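Local coordinates for protein amine Dehydrogenase (PDB 1JMX) that carries two covalently bound haem c groups and probably relays electrons through them as the haem-bearing alpha subunit of an amine dehydrogenase, at residues 29-34 / 160-165; 72-77 / 164-169; 60-65 / 231-236. All blocks are in the same frame, centred on the assembly; numbering follows the deposited sequence.

Contact 1 (29-34 / 160-165). With HEC (heme c), chain F.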
loop_
_atom_site.group_PDB
_atom_site.type_symbol
_atom_site.label_atom_id
_atom_site.label_comp_id
_atom_site.label_asym_id
_atom_site.label_seq_id
_atom_site.Cartn_x
_atom_site.Cartn_y
_atom_site.Cartn_z
ATOM N N HIS A 29 -1.978 26.604 -9.600
ATOM C CA HIS A 29 -3.274 26.149 -10.089
ATOM C C HIS A 29 -3.788 24.950 -9.300
ATOM O O HIS A 29 -4.608 24.166 -9.785
ATOM C CB HIS A 29 -3.142 25.793 -11.568
ATOM C CG HIS A 29 -2.339 26.785 -12.344
ATOM N ND1 HIS A 29 -2.898 27.895 -12.935
ATOM C CD2 HIS A 29 -1.006 26.874 -12.563
ATOM C CE1 HIS A 29 -1.945 28.630 -13.480
ATOM N NE2 HIS A 29 -0.788 28.032 -13.268
ATOM N N GLN A 30 -3.286 24.828 -8.075
ATOM C CA GLN A 30 -3.653 23.747 -7.183
ATOM C C GLN A 30 -3.685 24.266 -5.744
ATOM O O GLN A 30 -2.933 25.175 -5.390
ATOM C CB GLN A 30 -2.616 22.623 -7.290
ATOM C CG GLN A 30 -2.449 22.028 -8.681
ATOM C CD GLN A 30 -1.299 21.046 -8.762
ATOM O OE1 GLN A 30 -0.698 20.691 -7.748
ATOM N NE2 GLN A 30 -0.975 20.615 -9.969
ATOM N N ARG A 31 -4.587 23.715 -4.934
ATOM C CA ARG A 31 -4.701 24.082 -3.512
ATOM C C ARG A 31 -4.630 22.791 -2.716
ATOM O O ARG A 31 -5.300 21.819 -3.055
ATOM C CB ARG A 31 -6.010 24.818 -3.215
ATOM C CG ARG A 31 -6.082 26.192 -3.845
ATOM C CD ARG A 31 -7.221 27.026 -3.312
ATOM N NE ARG A 31 -8.530 26.580 -3.769
ATOM C CZ ARG A 31 -9.427 25.997 -2.983
ATOM N NH1 ARG A 31 -9.142 25.782 -1.706
ATOM N NH2 ARG A 31 -10.629 25.686 -3.450
ATOM N N LYS A 32 -3.781 22.764 -1.697
ATOM C CA LYS A 32 -3.612 21.563 -0.878
ATOM C C LYS A 32 -3.406 21.918 0.596
ATOM O O LYS A 32 -3.261 23.091 0.963
ATOM C CB LYS A 32 -2.378 20.767 -1.337
ATOM C CG LYS A 32 -2.085 20.756 -2.832
ATOM C CD LYS A 32 -0.686 20.205 -3.079
ATOM C CE LYS A 32 -0.222 20.415 -4.513
ATOM N NZ LYS A 32 -0.646 19.341 -5.416
ATOM N N THR A 33 -3.356 20.882 1.427
ATOM C CA THR A 33 -3.124 21.039 2.858
ATOM C C THR A 33 -1.616 21.239 3.037
ATOM O O THR A 33 -0.855 21.090 2.078
ATOM C CB THR A 33 -3.551 19.761 3.644
ATOM O OG1 THR A 33 -2.754 18.645 3.228
ATOM C CG2 THR A 33 -5.024 19.449 3.420
ATOM N N PRO A 34 -1.169 21.621 4.249
ATOM C CA PRO A 34 0.262 21.827 4.516
ATOM C C PRO A 34 1.107 20.582 4.202
ATOM O O PRO A 34 2.186 20.692 3.616
ATOM C CB PRO A 34 0.278 22.156 6.005
ATOM C CG PRO A 34 -0.994 22.920 6.170
ATOM C CD PRO A 34 -1.981 22.088 5.389
ATOM N N TYR A 160 -14.074 18.537 -6.555
ATOM C CA TYR A 160 -12.969 19.255 -5.926
ATOM C C TYR A 160 -12.360 20.311 -6.839
ATOM O O TYR A 160 -11.211 20.178 -7.247
ATOM C CB TYR A 160 -11.873 18.267 -5.529
ATOM C CG TYR A 160 -12.362 17.033 -4.820
ATOM C CD1 TYR A 160 -12.057 15.767 -5.313
ATOM C CD2 TYR A 160 -13.114 17.126 -3.646
ATOM C CE1 TYR A 160 -12.485 14.619 -4.658
ATOM C CE2 TYR A 160 -13.549 15.986 -2.973
ATOM C CZ TYR A 160 -13.229 14.731 -3.481
ATOM O OH TYR A 160 -13.625 13.587 -2.813
ATOM N N PRO A 161 -13.107 21.393 -7.132
ATOM C CA PRO A 161 -12.677 22.497 -7.997
ATOM C C PRO A 161 -11.718 23.475 -7.343
ATOM O O PRO A 161 -11.751 23.673 -6.132
ATOM C CB PRO A 161 -13.996 23.182 -8.329
ATOM C CG PRO A 161 -14.742 23.060 -7.049
ATOM C CD PRO A 161 -14.479 21.626 -6.648
ATOM N N LEU A 162 -10.897 24.118 -8.163
ATOM C CA LEU A 162 -9.928 25.099 -7.687
ATOM C C LEU A 162 -10.665 26.253 -7.010
ATOM O O LEU A 162 -10.292 26.694 -5.928
ATOM C CB LEU A 162 -9.102 25.620 -8.864
ATOM C CG LEU A 162 -7.669 26.102 -8.629
ATOM C CD1 LEU A 162 -7.606 27.606 -8.580
ATOM C CD2 LEU A 162 -7.083 25.475 -7.377
ATOM N N GLU A 163 -11.730 26.729 -7.649
ATOM C CA GLU A 163 -12.509 27.821 -7.081
ATOM C C GLU A 163 -13.812 27.365 -6.445
ATOM O O GLU A 163 -14.508 26.489 -6.956
ATOM C CB GLU A 163 -12.772 28.923 -8.114
ATOM C CG GLU A 163 -12.111 30.281 -7.742
ATOM C CD GLU A 163 -12.700 30.951 -6.476
ATOM O OE1 GLU A 163 -13.499 31.911 -6.636
ATOM O OE2 GLU A 163 -12.341 30.552 -5.330
ATOM N N SER A 164 -14.110 27.965 -5.301
ATOM C CA SER A 164 -15.317 27.673 -4.550
ATOM C C SER A 164 -15.610 28.879 -3.666
ATOM O O SER A 164 -14.713 29.673 -3.368
ATOM C CB SER A 164 -15.122 26.414 -3.689
ATOM O OG SER A 164 -14.176 26.635 -2.654
ATOM N N ALA A 165 -16.867 29.018 -3.264
ATOM C CA ALA A 165 -17.271 30.124 -2.410
ATOM C C ALA A 165 -16.568 30.020 -1.060
ATOM O O ALA A 165 -16.134 31.022 -0.495
ATOM C CB ALA A 165 -18.785 30.107 -2.226
HETATM FE FE HEC F . 7.701 20.679 -9.913
HETATM C CHA HEC F . 5.069 18.976 -11.150
HETATM C CHB HEC F . 5.718 22.038 -7.535
HETATM C CHC HEC F . 10.368 22.419 -8.680
HETATM C CHD HEC F . 9.718 19.314 -12.331
HETATM N NA HEC F . 5.804 20.537 -9.446
HETATM C C1A HEC F . 4.836 19.785 -10.058
HETATM C C2A HEC F . 3.543 19.957 -9.409
HETATM C C3A HEC F . 3.736 20.816 -8.396
HETATM C C4A HEC F . 5.137 21.176 -8.417
HETATM C CMA HEC F . 2.682 21.311 -7.426
HETATM C CAA HEC F . 2.251 19.286 -9.813
HETATM C CBA HEC F . 2.040 18.058 -8.956
HETATM C CGA HEC F . 0.766 17.307 -9.290
HETATM O O1A HEC F . 0.023 17.723 -10.195
HETATM O O2A HEC F . 0.505 16.281 -8.632
HETATM N NB HEC F . 7.987 21.941 -8.437
HETATM C C1B HEC F . 7.042 22.412 -7.522
HETATM C C2B HEC F . 7.575 23.335 -6.578
HETATM C C3B HEC F . 8.896 23.456 -6.909
HETATM C C4B HEC F . 9.149 22.586 -8.049
HETATM C CMB HEC F . 6.799 24.042 -5.446
HETATM C CAB HEC F . 9.855 24.370 -6.174
HETATM C CBB HEC F . 10.534 23.862 -4.899
HETATM N NC HEC F . 9.626 20.828 -10.400
HETATM C C1C HEC F . 10.596 21.601 -9.775
HETATM C C2C HEC F . 11.884 21.457 -10.406
HETATM C C3C HEC F . 11.713 20.611 -11.427
HETATM C C4C HEC F . 10.305 20.202 -11.423
HETATM C CMC HEC F . 13.170 22.163 -9.978
HETATM C CAC HEC F . 12.752 20.372 -12.512
HETATM C CBC HEC F . 13.852 19.340 -12.358
HETATM N ND HEC F . 7.455 19.407 -11.425
HETATM C C1D HEC F . 8.380 18.938 -12.332
HETATM C C2D HEC F . 7.778 18.004 -13.292
HETATM C C3D HEC F . 6.465 17.931 -12.928
HETATM C C4D HEC F . 6.291 18.792 -11.795
HETATM C CMD HEC F . 8.483 17.279 -14.445
HETATM C CAD HEC F . 5.344 17.110 -13.562
HETATM C CBD HEC F . 5.229 15.668 -13.093
HETATM C CGD HEC F . 5.020 15.540 -11.604
HETATM O O1D HEC F . 5.949 15.135 -10.901
HETATM O O2D HEC F . 3.920 15.842 -11.117
#
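The carbonyl oxygen of L162 is gripped by two bonds, both from the same guanidinium. R31 presents itself side-on: NE reaches L162 O at 2.8 Å and NH2 reaches the same L162 O at 2.7 Å, with the oxygen lying almost in the plane of the guanidinium. The two donors do not share the carbonyl alike, since NE lies in its plane whereas NH2 stands 49° above it. The bend of the arginine chain at chi3 (-72°) carries the head round to this position. Lower down, R31 CG meets L162 CD2 at 3.7 Å, and the same methyl packs against Q30 CA at 3.8 Å. The remaining nitrogen, NH1, forms a salt bridge with E74 and a hydrogen bond with the carbonyl of G69. An alanine in place of R31 would remove both donors to L162 O and would probably leave the loop at 160-165 less firmly held. The side chain of Q30 points the other way, its NE2 donating to haem O1A at 3.1 Å, while K32 NZ bonds Q30 OE1 at 2.7 Å. Segment 29-34 thus turns R31 to the loop 160-165 and Q30 to the propionate site of a c-type haem.

Contact 2 (72-77 / 164-169)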
loop_
_atom_site.group_PDB
_atom_site.type_symbol
_atom_site.label_atom_id
_atom_site.label_comp_id
_atom_site.label_asym_id
_atom_site.label_seq_id
_atom_site.Cartn_x
_atom_site.Cartn_y
_atom_site.Cartn_z
ATOM N N PRO A 72 -11.749 25.538 5.869
ATOM C CA PRO A 72 -12.034 24.496 6.853
ATOM C C PRO A 72 -13.065 23.477 6.367
ATOM O O PRO A 72 -12.837 22.277 6.449
ATOM C CB PRO A 72 -12.538 25.299 8.049
ATOM C CG PRO A 72 -11.734 26.549 7.949
ATOM C CD PRO A 72 -11.838 26.872 6.486
ATOM N N SER A 73 -14.164 23.966 5.802
ATOM C CA SER A 73 -15.225 23.100 5.311
ATOM C C SER A 73 -14.818 22.211 4.137
ATOM O O SER A 73 -15.527 21.272 3.799
ATOM C CB SER A 73 -16.460 23.923 4.951
ATOM O OG SER A 73 -16.189 24.824 3.900
ATOM N N GLU A 74 -13.686 22.509 3.509
ATOM C CA GLU A 74 -13.213 21.693 2.397
ATOM C C GLU A 74 -12.423 20.489 2.907
ATOM O O GLU A 74 -12.032 19.625 2.128
ATOM C CB GLU A 74 -12.380 22.524 1.421
ATOM C CG GLU A 74 -13.170 23.626 0.713
ATOM C CD GLU A 74 -12.320 24.427 -0.254
ATOM O OE1 GLU A 74 -11.175 24.775 0.089
ATOM O OE2 GLU A 74 -12.794 24.704 -1.364
ATOM N N THR A 75 -12.162 20.462 4.216
ATOM C CA THR A 75 -11.458 19.343 4.843
ATOM C C THR A 75 -12.437 18.466 5.643
ATOM O O THR A 75 -12.063 17.405 6.130
ATOM C CB THR A 75 -10.323 19.800 5.801
ATOM O OG1 THR A 75 -10.877 20.541 6.898
ATOM C CG2 THR A 75 -9.301 20.643 5.064
ATOM N N ASP A 76 -13.677 18.934 5.785
ATOM C CA ASP A 76 -14.715 18.207 6.520
ATOM C C ASP A 76 -14.866 16.752 6.096
ATOM O O ASP A 76 -15.162 16.457 4.936
ATOM C CB ASP A 76 -16.074 18.894 6.360
ATOM C CG ASP A 76 -16.236 20.116 7.251
ATOM O OD1 ASP A 76 -15.302 20.450 8.021
ATOM O OD2 ASP A 76 -17.318 20.742 7.180
ATOM N N GLY A 77 -14.667 15.847 7.051
ATOM C CA GLY A 77 -14.802 14.428 6.772
ATOM C C GLY A 77 -13.555 13.688 6.322
ATOM O O GLY A 77 -13.563 12.460 6.266
ATOM N N SER A 164 -14.110 27.965 -5.301
ATOM C CA SER A 164 -15.317 27.673 -4.550
ATOM C C SER A 164 -15.610 28.879 -3.666
ATOM O O SER A 164 -14.713 29.673 -3.368
ATOM C CB SER A 164 -15.122 26.414 -3.689
ATOM O OG SER A 164 -14.176 26.635 -2.654
ATOM N N ALA A 165 -16.867 29.018 -3.264
ATOM C CA ALA A 165 -17.271 30.124 -2.410
ATOM C C ALA A 165 -16.568 30.020 -1.060
ATOM O O ALA A 165 -16.134 31.022 -0.495
ATOM C CB ALA A 165 -18.785 30.107 -2.226
ATOM N N ALA A 166 -16.420 28.786 -0.583
ATOM C CA ALA A 166 -15.774 28.492 0.693
ATOM C C ALA A 166 -14.364 29.060 0.798
ATOM O O ALA A 166 -13.998 29.665 1.807
ATOM C CB ALA A 166 -15.746 26.984 0.909
ATOM N N TRP A 167 -13.569 28.841 -0.243
ATOM C CA TRP A 167 -12.201 29.331 -0.274
ATOM C C TRP A 167 -12.150 30.850 -0.373
ATOM O O TRP A 167 -11.300 31.492 0.244
ATOM C CB TRP A 167 -11.446 28.713 -1.454
ATOM C CG TRP A 167 -10.048 29.215 -1.589
ATOM C CD1 TRP A 167 -9.450 29.676 -2.722
ATOM C CD2 TRP A 167 -9.069 29.318 -0.545
ATOM N NE1 TRP A 167 -8.160 30.060 -2.453
ATOM C CE2 TRP A 167 -7.898 29.853 -1.126
ATOM C CE3 TRP A 167 -9.068 29.011 0.826
ATOM C CZ2 TRP A 167 -6.733 30.091 -0.386
ATOM C CZ3 TRP A 167 -7.912 29.248 1.564
ATOM C CH2 TRP A 167 -6.758 29.784 0.952
ATOM N N ALA A 168 -13.045 31.414 -1.176
ATOM C CA ALA A 168 -13.112 32.859 -1.376
ATOM C C ALA A 168 -13.474 33.562 -0.071
ATOM O O ALA A 168 -12.837 34.550 0.316
ATOM C CB ALA A 168 -14.145 33.192 -2.462
ATOM N N GLU A 169 -14.487 33.026 0.610
ATOM C CA GLU A 169 -14.965 33.571 1.875
ATOM C C GLU A 169 -14.029 33.289 3.029
ATOM O O GLU A 169 -14.101 33.947 4.069
ATOM C CB GLU A 169 -16.368 33.059 2.173
ATOM C CG GLU A 169 -17.420 33.784 1.350
ATOM C CD GLU A 169 -18.806 33.178 1.464
ATOM O OE1 GLU A 169 -19.400 32.863 0.400
ATOM O OE2 GLU A 169 -19.310 33.040 2.608
#
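E74 and S164 meet tip to tip across the gap between the loop 72-77 and the start of the helix 165-173. CG of E74 lies anti to the carbonyl carbon (chi1 -65°), and the chain beyond it is fully extended, so the carboxylate reaches straight over to the helix end. There S164 OG donates to E74 OE2 at 2.7 Å, approaching from above the carboxylate plane, 38° out of it. The other oxygen, OE1, pairs with R31 and with the amide of A71, which helps to fix how the carboxylate is turned. Beside this pair S73 OG rests on the methyl of A166, 3.7 Å from its CB. W167 contributes its CB, 4.2 Å from E74 OE2; its CG lies anti to the backbone N, and the indole swings away to a cation-pi contact with R31. S164 OG both gives and takes, since it also accepts a weak bond from W167 N at 3.3 Å. This is a serine N-cap, with a glutamate whose negative charge would probably suit the positive end of the helix dipole.

Contact 3 (60-65 / 231-236)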
loop_
_atom_site.group_PDB
_atom_site.type_symbol
_atom_site.label_atom_id
_atom_site.label_comp_id
_atom_site.label_asym_id
_atom_site.label_seq_id
_atom_site.Cartn_x
_atom_site.Cartn_y
_atom_site.Cartn_z
ATOM N N LEU A 60 8.845 27.356 1.945
ATOM C CA LEU A 60 7.941 27.230 0.804
ATOM C C LEU A 60 6.600 26.613 1.168
ATOM O O LEU A 60 5.567 27.046 0.667
ATOM C CB LEU A 60 8.599 26.457 -0.339
ATOM C CG LEU A 60 9.547 27.313 -1.179
ATOM C CD1 LEU A 60 10.192 26.464 -2.254
ATOM C CD2 LEU A 60 8.785 28.475 -1.806
ATOM N N VAL A 61 6.615 25.615 2.046
ATOM C CA VAL A 61 5.381 24.957 2.486
ATOM C C VAL A 61 4.484 25.978 3.182
ATOM O O VAL A 61 3.302 26.074 2.878
ATOM C CB VAL A 61 5.677 23.770 3.447
ATOM C CG1 VAL A 61 4.383 23.253 4.076
ATOM C CG2 VAL A 61 6.385 22.644 2.692
ATOM N N LYS A 62 5.069 26.768 4.081
ATOM C CA LYS A 62 4.331 27.797 4.813
ATOM C C LYS A 62 3.716 28.777 3.820
ATOM O O LYS A 62 2.519 29.067 3.875
ATOM C CB LYS A 62 5.266 28.537 5.777
ATOM C CG LYS A 62 4.618 29.689 6.557
ATOM C CD LYS A 62 3.729 29.180 7.680
ATOM C CE LYS A 62 3.164 30.313 8.526
ATOM N NZ LYS A 62 1.950 30.949 7.952
ATOM N N TYR A 63 4.538 29.230 2.878
ATOM C CA TYR A 63 4.108 30.177 1.858
ATOM C C TYR A 63 2.970 29.633 0.999
ATOM O O TYR A 63 1.952 30.294 0.804
ATOM C CB TYR A 63 5.295 30.574 0.962
ATOM C CG TYR A 63 4.918 31.530 -0.146
ATOM C CD1 TYR A 63 4.765 31.085 -1.465
ATOM C CD2 TYR A 63 4.658 32.876 0.128
ATOM C CE1 TYR A 63 4.356 31.957 -2.477
ATOM C CE2 TYR A 63 4.247 33.757 -0.880
ATOM C CZ TYR A 63 4.094 33.291 -2.177
ATOM O OH TYR A 63 3.661 34.156 -3.159
ATOM N N LEU A 64 3.136 28.418 0.502
ATOM C CA LEU A 64 2.123 27.812 -0.355
ATOM C C LEU A 64 0.862 27.374 0.391
ATOM O O LEU A 64 -0.235 27.482 -0.136
ATOM C CB LEU A 64 2.742 26.656 -1.132
ATOM C CG LEU A 64 3.875 27.123 -2.046
ATOM C CD1 LEU A 64 4.705 25.946 -2.504
ATOM C CD2 LEU A 64 3.294 27.897 -3.221
ATOM N N ALA A 65 1.023 26.936 1.635
ATOM C CA ALA A 65 -0.100 26.493 2.451
ATOM C C ALA A 65 -1.042 27.650 2.795
ATOM O O ALA A 65 -2.247 27.462 2.917
ATOM C CB ALA A 65 0.409 25.816 3.717
ATOM N N ILE A 231 3.189 25.902 14.711
ATOM C CA ILE A 231 3.059 26.848 13.616
ATOM C C ILE A 231 1.596 26.784 13.233
ATOM O O ILE A 231 0.933 25.774 13.452
ATOM C CB ILE A 231 3.926 26.460 12.383
ATOM C CG1 ILE A 231 5.407 26.430 12.766
ATOM C CG2 ILE A 231 3.742 27.488 11.251
ATOM C CD1 ILE A 231 6.348 26.132 11.601
ATOM N N LEU A 232 1.102 27.867 12.655
ATOM C CA LEU A 232 -0.286 27.945 12.250
ATOM C C LEU A 232 -0.347 28.257 10.752
ATOM O O LEU A 232 0.173 29.280 10.295
ATOM C CB LEU A 232 -0.990 29.021 13.088
ATOM C CG LEU A 232 -2.508 29.206 13.192
ATOM C CD1 LEU A 232 -2.966 30.354 12.328
ATOM C CD2 LEU A 232 -3.255 27.926 12.890
ATOM N N TYR A 233 -0.932 27.325 10.000
ATOM C CA TYR A 233 -1.096 27.444 8.555
ATOM C C TYR A 233 -2.514 27.830 8.189
ATOM O O TYR A 233 -3.470 27.352 8.790
ATOM C CB TYR A 233 -0.796 26.113 7.867
ATOM C CG TYR A 233 0.597 25.590 8.064
ATOM C CD1 TYR A 233 0.843 24.531 8.933
ATOM C CD2 TYR A 233 1.667 26.119 7.345
ATOM C CE1 TYR A 233 2.115 24.006 9.076
ATOM C CE2 TYR A 233 2.942 25.602 7.480
ATOM C CZ TYR A 233 3.159 24.544 8.344
ATOM O OH TYR A 233 4.414 24.013 8.468
ATOM N N ASN A 234 -2.638 28.705 7.200
ATOM C CA ASN A 234 -3.932 29.146 6.690
ATOM C C ASN A 234 -4.930 29.614 7.750
ATOM O O ASN A 234 -6.133 29.433 7.593
ATOM C CB ASN A 234 -4.542 28.035 5.826
ATOM C CG ASN A 234 -5.665 28.527 4.934
ATOM O OD1 ASN A 234 -5.761 29.710 4.632
ATOM N ND2 ASN A 234 -6.521 27.612 4.504
ATOM N N GLY A 235 -4.423 30.180 8.841
ATOM C CA GLY A 235 -5.285 30.703 9.886
ATOM C C GLY A 235 -6.011 29.729 10.790
ATOM O O GLY A 235 -6.664 30.167 11.735
ATOM N N TYR A 236 -5.909 28.426 10.526
ATOM C CA TYR A 236 -6.582 27.433 11.365
ATOM C C TYR A 236 -5.841 26.108 11.497
ATOM O O TYR A 236 -6.011 25.415 12.496
ATOM C CB TYR A 236 -8.023 27.186 10.891
ATOM C CG TYR A 236 -8.164 26.307 9.660
ATOM C CD1 TYR A 236 -8.630 24.996 9.767
ATOM C CD2 TYR A 236 -7.844 26.791 8.393
ATOM C CE1 TYR A 236 -8.777 24.190 8.645
ATOM C CE2 TYR A 236 -7.985 25.996 7.263
ATOM C CZ TYR A 236 -8.455 24.701 7.394
ATOM O OH TYR A 236 -8.630 23.930 6.275
#
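Apolar packing comes first and centres on the ring of Y233, which the helix 60-65 meets along CD2 and CE2. A65 CB lies 3.9 Å from Y233 CD2, V61 CG1 lies 4.4 Å from Y233 CE2, and K62 CD touches Y233 CE2 at 3.7 Å, all obliquely. K62 CA sits in plane at the ring edge, while within the strand I231 CG2 lies over one face, offset to the rim. The aliphatic part of K62, bent at chi2 (75°) and again at chi4 (83°), crosses both Y233 and I231, with K62 CD 4.0 Å from I231 CG2.

The polar contribution is slighter. K62 NZ makes a weak hydrogen bond to L232 O at 3.4 Å, its stronger partners being the carboxylates of D66 and D208. Past the strand, A65 O lies 3.7 Å from N234 CB. N234 and G235, both at positive phi, form a type I' turn closed by Y236 N bonding Y233 O at 3.2 Å, and D66 accepts from N234 N.

The helix belongs to the haem-binding region and the strand to the beta-barrel, so this chemistry implies an interdomain seam built mainly on carbon contacts, with a lysine whose charge is answered by flanking aspartates.

How the contacts relate
All three contacts are partly buried, but they differ in kind. Contacts 1 and 2 lie within the haem-binding region, both use S164 at the entry to helix 165-173, and are chiefly polar, each ruled by one charged side chain; the two are joined through the R31-E74 salt bridge. Contact 3 is the most enclosed, with no exposed residue among those touching, and it alone joins that region to the barrel, largely through aliphatic and aromatic carbon. P34 bridges contacts 1 and 3 by packing on A65 and Y233, while Y236 and N234 bring contact 3 against P72, T75 and W167 of contact 2. Contact 1 alone reaches a haem propionate.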